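Local atomic coordinates of inosine-uridine nucleoside N-ribohydrolase (PDB entry 4KL0), a protein that binds calcium and probably hydrolyses N-glycosidic bonds of nucleosides, although its actual substrate and its role as a bacterial effector remain undefined. Residues 42-47 with 317-322; 71-76 with 94-99. All coordinates share one frame; numbering follows the deposited sequence.

Contact 1: 42-47 with 317-322; sequences DVVTYT and YDPLTL. With CA (calcium ion), chain B.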
loop_
_atom_site.group_PDB
_atom_site.type_symbol
_atom_site.label_atom_id
_atom_site.label_comp_id
_atom_site.label_asym_id
_atom_site.label_seq_id
_atom_site.Cartn_x
_atom_site.Cartn_y
_atom_site.Cartn_z
ATOM N N ASP A 42 1.431 -2.375 4.092
ATOM C CA ASP A 42 2.525 -1.810 3.319
ATOM C C ASP A 42 3.587 -2.846 3.055
ATOM O O ASP A 42 4.170 -2.877 1.955
ATOM C CB ASP A 42 3.097 -0.554 4.024
ATOM C CG ASP A 42 2.036 0.526 4.229
ATOM O OD1 ASP A 42 2.135 1.532 3.519
ATOM O OD2 ASP A 42 1.102 0.346 5.101
ATOM N N VAL A 43 3.881 -3.675 4.069
ATOM C CA VAL A 43 4.937 -4.672 3.872
ATOM C C VAL A 43 4.526 -5.794 2.932
ATOM O O VAL A 43 5.375 -6.274 2.174
ATOM C CB VAL A 43 5.455 -5.169 5.217
ATOM C CG1 VAL A 43 6.405 -6.392 5.020
ATOM C CG2 VAL A 43 6.206 -3.980 5.882
ATOM N N VAL A 44 3.234 -6.163 2.906
ATOM C CA VAL A 44 2.772 -7.068 1.856
ATOM C C VAL A 44 2.993 -6.417 0.486
ATOM O O VAL A 44 3.426 -7.100 -0.477
ATOM C CB VAL A 44 1.264 -7.438 2.021
ATOM C CG1 VAL A 44 0.882 -8.451 0.893
ATOM C CG2 VAL A 44 1.054 -8.074 3.426
ATOM N N THR A 45 2.779 -5.093 0.404
ATOM C CA THR A 45 2.982 -4.411 -0.877
ATOM C C THR A 45 4.456 -4.466 -1.284
ATOM O O THR A 45 4.768 -4.664 -2.474
ATOM C CB THR A 45 2.536 -2.931 -0.769
ATOM O OG1 THR A 45 1.221 -2.896 -0.244
ATOM C CG2 THR A 45 2.565 -2.251 -2.138
ATOM N N TYR A 46 5.392 -4.276 -0.338
ATOM C CA TYR A 46 6.811 -4.318 -0.676
ATOM C C TYR A 46 7.136 -5.726 -1.192
ATOM O O TYR A 46 7.935 -5.905 -2.145
ATOM C CB TYR A 46 7.706 -4.061 0.550
ATOM C CG TYR A 46 7.466 -2.775 1.300
ATOM C CD1 TYR A 46 6.771 -1.712 0.721
ATOM C CD2 TYR A 46 7.917 -2.617 2.582
ATOM C CE1 TYR A 46 6.508 -0.537 1.441
ATOM C CE2 TYR A 46 7.700 -1.464 3.292
ATOM C CZ TYR A 46 6.994 -0.419 2.731
ATOM O OH TYR A 46 6.757 0.679 3.510
ATOM N N THR A 47 6.524 -6.737 -0.535
ATOM C CA THR A 47 6.768 -8.153 -0.903
ATOM C C THR A 47 6.275 -8.476 -2.322
ATOM O O THR A 47 7.043 -8.996 -3.135
ATOM C CB THR A 47 6.137 -9.086 0.106
ATOM O OG1 THR A 47 6.690 -8.788 1.390
ATOM C CG2 THR A 47 6.454 -10.554 -0.189
ATOM N N TYR A 317 -5.437 -3.780 1.318
ATOM C CA TYR A 317 -5.761 -2.576 0.587
ATOM C C TYR A 317 -4.600 -2.090 -0.242
ATOM O O TYR A 317 -4.734 -1.757 -1.400
ATOM C CB TYR A 317 -6.104 -1.434 1.570
ATOM C CG TYR A 317 -7.144 -1.799 2.605
ATOM C CD1 TYR A 317 -8.491 -1.737 2.299
ATOM C CD2 TYR A 317 -6.758 -2.176 3.889
ATOM C CE1 TYR A 317 -9.459 -2.067 3.257
ATOM C CE2 TYR A 317 -7.703 -2.521 4.854
ATOM C CZ TYR A 317 -9.042 -2.460 4.524
ATOM O OH TYR A 317 -9.993 -2.783 5.491
ATOM N N ASP A 318 -3.436 -2.055 0.373
ATOM C CA ASP A 318 -2.309 -1.476 -0.322
ATOM C C ASP A 318 -1.757 -2.360 -1.465
ATOM O O ASP A 318 -1.368 -1.835 -2.533
ATOM C CB ASP A 318 -1.210 -1.127 0.688
ATOM C CG ASP A 318 -1.609 -0.001 1.611
ATOM O OD1 ASP A 318 -2.624 0.682 1.376
ATOM O OD2 ASP A 318 -0.891 0.277 2.596
ATOM N N PRO A 319 -1.703 -3.681 -1.279
ATOM C CA PRO A 319 -1.240 -4.499 -2.403
ATOM C C PRO A 319 -2.172 -4.374 -3.581
ATOM O O PRO A 319 -1.685 -4.325 -4.709
ATOM C CB PRO A 319 -1.356 -5.910 -1.839
ATOM C CG PRO A 319 -1.023 -5.731 -0.412
ATOM C CD PRO A 319 -1.729 -4.446 -0.013
ATOM N N LEU A 320 -3.476 -4.299 -3.344
ATOM C CA LEU A 320 -4.380 -4.125 -4.460
ATOM C C LEU A 320 -4.158 -2.792 -5.156
ATOM O O LEU A 320 -4.354 -2.681 -6.364
ATOM C CB LEU A 320 -5.832 -4.223 -3.994
ATOM C CG LEU A 320 -6.212 -5.669 -3.669
ATOM C CD1 LEU A 320 -7.553 -5.688 -2.854
ATOM C CD2 LEU A 320 -6.403 -6.485 -4.957
ATOM N N THR A 321 -3.811 -1.755 -4.404
ATOM C CA THR A 321 -3.540 -0.429 -5.002
ATOM C C THR A 321 -2.367 -0.516 -5.972
ATOM O O THR A 321 -2.425 0.024 -7.070
ATOM C CB THR A 321 -3.276 0.598 -3.882
ATOM O OG1 THR A 321 -4.446 0.630 -3.053
ATOM C CG2 THR A 321 -3.030 1.979 -4.425
ATOM N N LEU A 322 -1.313 -1.206 -5.540
ATOM C CA LEU A 322 -0.189 -1.436 -6.425
ATOM C C LEU A 322 -0.590 -2.231 -7.682
ATOM O O LEU A 322 -0.187 -1.827 -8.815
ATOM C CB LEU A 322 0.963 -2.116 -5.653
ATOM C CG LEU A 322 2.158 -2.432 -6.588
ATOM C CD1 LEU A 322 2.739 -1.135 -7.107
ATOM C CD2 LEU A 322 3.225 -3.192 -5.841
HETATM CA CA CA B . -0.556 1.988 4.221
HETATM O O HOH W 1 -3.086 2.232 3.321
HETATM O O HOH W 2 -2.005 0.548 5.639
HETATM O O HOH W 3 -1.946 3.673 5.624
#
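The calcium site of this nucleoside hydrolase-like fold is built where helix 41-54 and helix 317-325 converge, each supplying one aspartate to the same ion. Asp42 binds it through both carboxylate oxygens and unevenly, OD2 at 2.5 Å from the calcium and OD1 at 2.8 Å. Asp318 uses one oxygen, with OD2 2.4 Å from the ion, while its OD1 accepts a hydrogen bond from water 1, itself a calcium ligand. Three waters, Asp35 OD1 and the carbonyl oxygen of Ile151 complete the shell. In both aspartates CG lies anti to the carbonyl carbon, and the two carboxylates meet with their planes 79° apart. Their facing oxygens, Asp42 OD2 and Asp318 OD2, are 3.2 Å apart, a closeness of like charges that the cation presumably compensates. Thr34 OG1 hydrogen-bonds Asp42 OD1, a second-shell contact to that carboxylate.

Beyond the metal the helices pack through Val44 and Thr45 of one and Pro319 and Leu322 of the other. Thr45 OG1 rests against Asp318 CB and the CD end of the Pro319 ring, 3.3 Å from Pro319 CD; its hydrogen-bond partner is Asp41 O, one turn back. The methyl CG2 of Thr45, anti to the backbone N, reaches Leu322 CB at 3.9 Å. Val44 CG1 meets the same proline ring, 3.6 Å from Pro319 CG, the two side chains crossing at about a right angle.

The segment axes approach to 7.7 Å and cross at -37°. Asp41 OD2 also accepts a hydrogen bond from Asp318 N, tying the start of one helix to the other. Helix 248-269 packs against Val43 and Val44, whereas strand 172-178 lies against Asp318 and Thr321.

Contact 2: 71-76 with 94-99; sequences DMRSQR and VARGQD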
loop_
_atom_site.group_PDB
_atom_site.type_symbol
_atom_site.label_atom_id
_atom_site.label_comp_id
_atom_site.label_asym_id
_atom_site.label_seq_id
_atom_site.Cartn_x
_atom_site.Cartn_y
_atom_site.Cartn_z
ATOM N N ASP A 71 10.938 11.293 14.501
ATOM C CA ASP A 71 11.640 10.062 14.892
ATOM C C ASP A 71 10.809 8.818 14.531
ATOM O O ASP A 71 11.362 7.789 14.142
ATOM C CB ASP A 71 11.972 10.049 16.372
ATOM C CG ASP A 71 12.702 8.782 16.775
ATOM O OD1 ASP A 71 13.795 8.510 16.181
ATOM O OD2 ASP A 71 12.142 8.039 17.612
ATOM N N MET A 72 9.496 8.917 14.643
ATOM C CA MET A 72 8.654 7.748 14.259
ATOM C C MET A 72 8.819 7.463 12.779
ATOM O O MET A 72 8.907 6.267 12.361
ATOM C CB MET A 72 7.187 8.026 14.551
ATOM C CG MET A 72 6.208 6.870 14.194
ATOM S SD MET A 72 6.658 5.189 14.954
ATOM C CE MET A 72 6.308 5.482 16.612
ATOM N N ARG A 73 8.782 8.519 11.955
ATOM C CA ARG A 73 8.945 8.321 10.511
ATOM C C ARG A 73 10.284 7.688 10.230
ATOM O O ARG A 73 10.427 6.828 9.360
ATOM C CB ARG A 73 8.753 9.644 9.734
ATOM C CG ARG A 73 7.364 10.192 9.923
ATOM C CD ARG A 73 7.139 11.361 8.902
ATOM N NE ARG A 73 8.182 12.419 8.970
ATOM C CZ ARG A 73 8.150 13.474 9.794
ATOM N NH1 ARG A 73 7.209 13.620 10.719
ATOM N NH2 ARG A 73 9.128 14.375 9.705
ATOM N N SER A 74 11.293 8.031 11.015
ATOM C CA SER A 74 12.585 7.346 10.804
ATOM C C SER A 74 12.548 5.875 11.178
ATOM O O SER A 74 13.114 5.039 10.465
ATOM C CB SER A 74 13.709 8.061 11.576
ATOM O OG SER A 74 14.010 9.317 10.925
ATOM N N GLN A 75 11.834 5.527 12.258
ATOM C CA GLN A 75 11.710 4.117 12.638
ATOM C C GLN A 75 11.002 3.340 11.506
ATOM O O GLN A 75 11.407 2.251 11.147
ATOM C CB GLN A 75 10.945 3.931 13.974
ATOM C CG GLN A 75 11.515 4.684 15.158
ATOM C CD GLN A 75 13.009 4.473 15.269
ATOM O OE1 GLN A 75 13.506 3.332 15.235
ATOM N NE2 GLN A 75 13.761 5.592 15.353
ATOM N N ARG A 76 9.940 3.915 10.953
ATOM C CA ARG A 76 9.241 3.268 9.855
ATOM C C ARG A 76 10.138 3.130 8.639
ATOM O O ARG A 76 10.122 2.085 8.008
ATOM C CB ARG A 76 7.955 4.030 9.502
ATOM C CG ARG A 76 6.936 4.080 10.590
ATOM C CD ARG A 76 5.596 4.665 10.041
ATOM N NE ARG A 76 4.747 5.135 11.131
ATOM C CZ ARG A 76 4.108 4.359 11.991
ATOM N NH1 ARG A 76 4.200 2.991 11.908
ATOM N NH2 ARG A 76 3.358 4.918 12.945
ATOM N N VAL A 94 15.357 4.694 0.462
ATOM C CA VAL A 94 14.311 5.000 1.427
ATOM C C VAL A 94 14.643 6.291 2.163
ATOM O O VAL A 94 15.764 6.472 2.749
ATOM C CB VAL A 94 14.127 3.868 2.432
ATOM C CG1 VAL A 94 13.005 4.160 3.392
ATOM C CG2 VAL A 94 13.900 2.522 1.710
ATOM N N ALA A 95 13.642 7.166 2.229
ATOM C CA ALA A 95 13.816 8.446 2.908
ATOM C C ALA A 95 12.646 8.745 3.876
ATOM O O ALA A 95 11.479 8.368 3.585
ATOM C CB ALA A 95 13.903 9.544 1.869
ATOM N N ARG A 96 12.922 9.399 5.005
ATOM C CA ARG A 96 11.900 9.894 5.903
ATOM C C ARG A 96 11.189 11.111 5.269
ATOM O O ARG A 96 11.860 12.063 4.826
ATOM C CB ARG A 96 12.602 10.362 7.194
ATOM C CG ARG A 96 11.801 11.306 8.018
ATOM C CD ARG A 96 12.454 11.635 9.337
ATOM N NE ARG A 96 13.204 12.870 9.376
ATOM C CZ ARG A 96 14.066 13.133 10.355
ATOM N NH1 ARG A 96 14.727 14.286 10.381
ATOM N NH2 ARG A 96 14.251 12.216 11.322
ATOM N N GLY A 97 9.853 11.148 5.313
ATOM C CA GLY A 97 9.098 12.287 4.851
ATOM C C GLY A 97 9.146 13.463 5.816
ATOM O O GLY A 97 9.785 13.401 6.876
ATOM N N GLN A 98 8.508 14.554 5.437
ATOM C CA GLN A 98 8.531 15.767 6.266
ATOM C C GLN A 98 7.424 15.877 7.345
ATOM O O GLN A 98 6.446 15.106 7.383
ATOM C CB GLN A 98 8.476 16.982 5.342
ATOM C CG GLN A 98 7.093 17.206 4.758
ATOM C CD GLN A 98 6.983 18.450 3.889
ATOM O OE1 GLN A 98 6.224 19.391 4.215
ATOM N NE2 GLN A 98 7.702 18.454 2.776
ATOM N N ASP A 99 7.563 16.847 8.246
ATOM C CA ASP A 99 6.597 17.044 9.294
ATOM C C ASP A 99 5.228 17.456 8.759
ATOM O O ASP A 99 5.110 18.118 7.733
ATOM C CB ASP A 99 7.085 18.172 10.208
ATOM C CG ASP A 99 8.116 17.694 11.249
ATOM O OD1 ASP A 99 8.307 16.457 11.453
ATOM O OD2 ASP A 99 8.730 18.599 11.893
#
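Arg73, on helix 70-86, reaches across to the loop that follows strand 93-96 and spends its guanidinium on two acceptors there. The chain bends at chi3 (-54°), bringing Arg73 NE to Gly97 O at 2.8 Å; the donor stands well above the carbonyl plane, and NH2 adds a weak bond to the same oxygen. NH1 and NH2 together grip a single oxygen of Asp99 end-on, the shorter bond running from Arg73 NH2 to Asp99 OD1 (2.8 Å). OD1 lies in the guanidinium plane, yet the carboxylate is turned 86° against it. Gln98 O sits 3.4 Å above the centre of the Arg73 guanidinium. A further bond from Arg73 NH1 goes to Gly68 O.

Arg96, at the end of the strand, sets out with CG anti to the backbone N, then bends at chi3 (98°) and gives its NH2 to Ser74 OG at 2.9 Å. Ser74 OG also has a weak hydrogen bond with Ala70 O, and Gln98 N donates to Asp156 OD1. Arg96 CG packs on Arg73 CB at 3.9 Å.

The contact lies within a beta-alpha-beta unit, strand 58-65, helix 70-86 and strand 93-96. With Arg73 NH2 and Arg96 NE only 4.4 Å apart, the carboxylate of Asp99 probably offsets part of the local positive charge.

Contact 1 lies close to the centre of the chain and is buried throughout; contact 2, about 19 Å away between centres, is partly buried and includes exposed residues such as Asp99. They share no helix or strand: the first joins two helices far apart in sequence, whereas the second stays within one beta-alpha-beta unit, at an outermost strand of the sheet, and is nested inside the chain loop that the first closes. Negative charge meets a cation in both. In contact 1 two aspartates converge on calcium with no direct hydrogen bond between the segments; in contact 2 the positive groups are arginines, and directional hydrogen bonds carry the join.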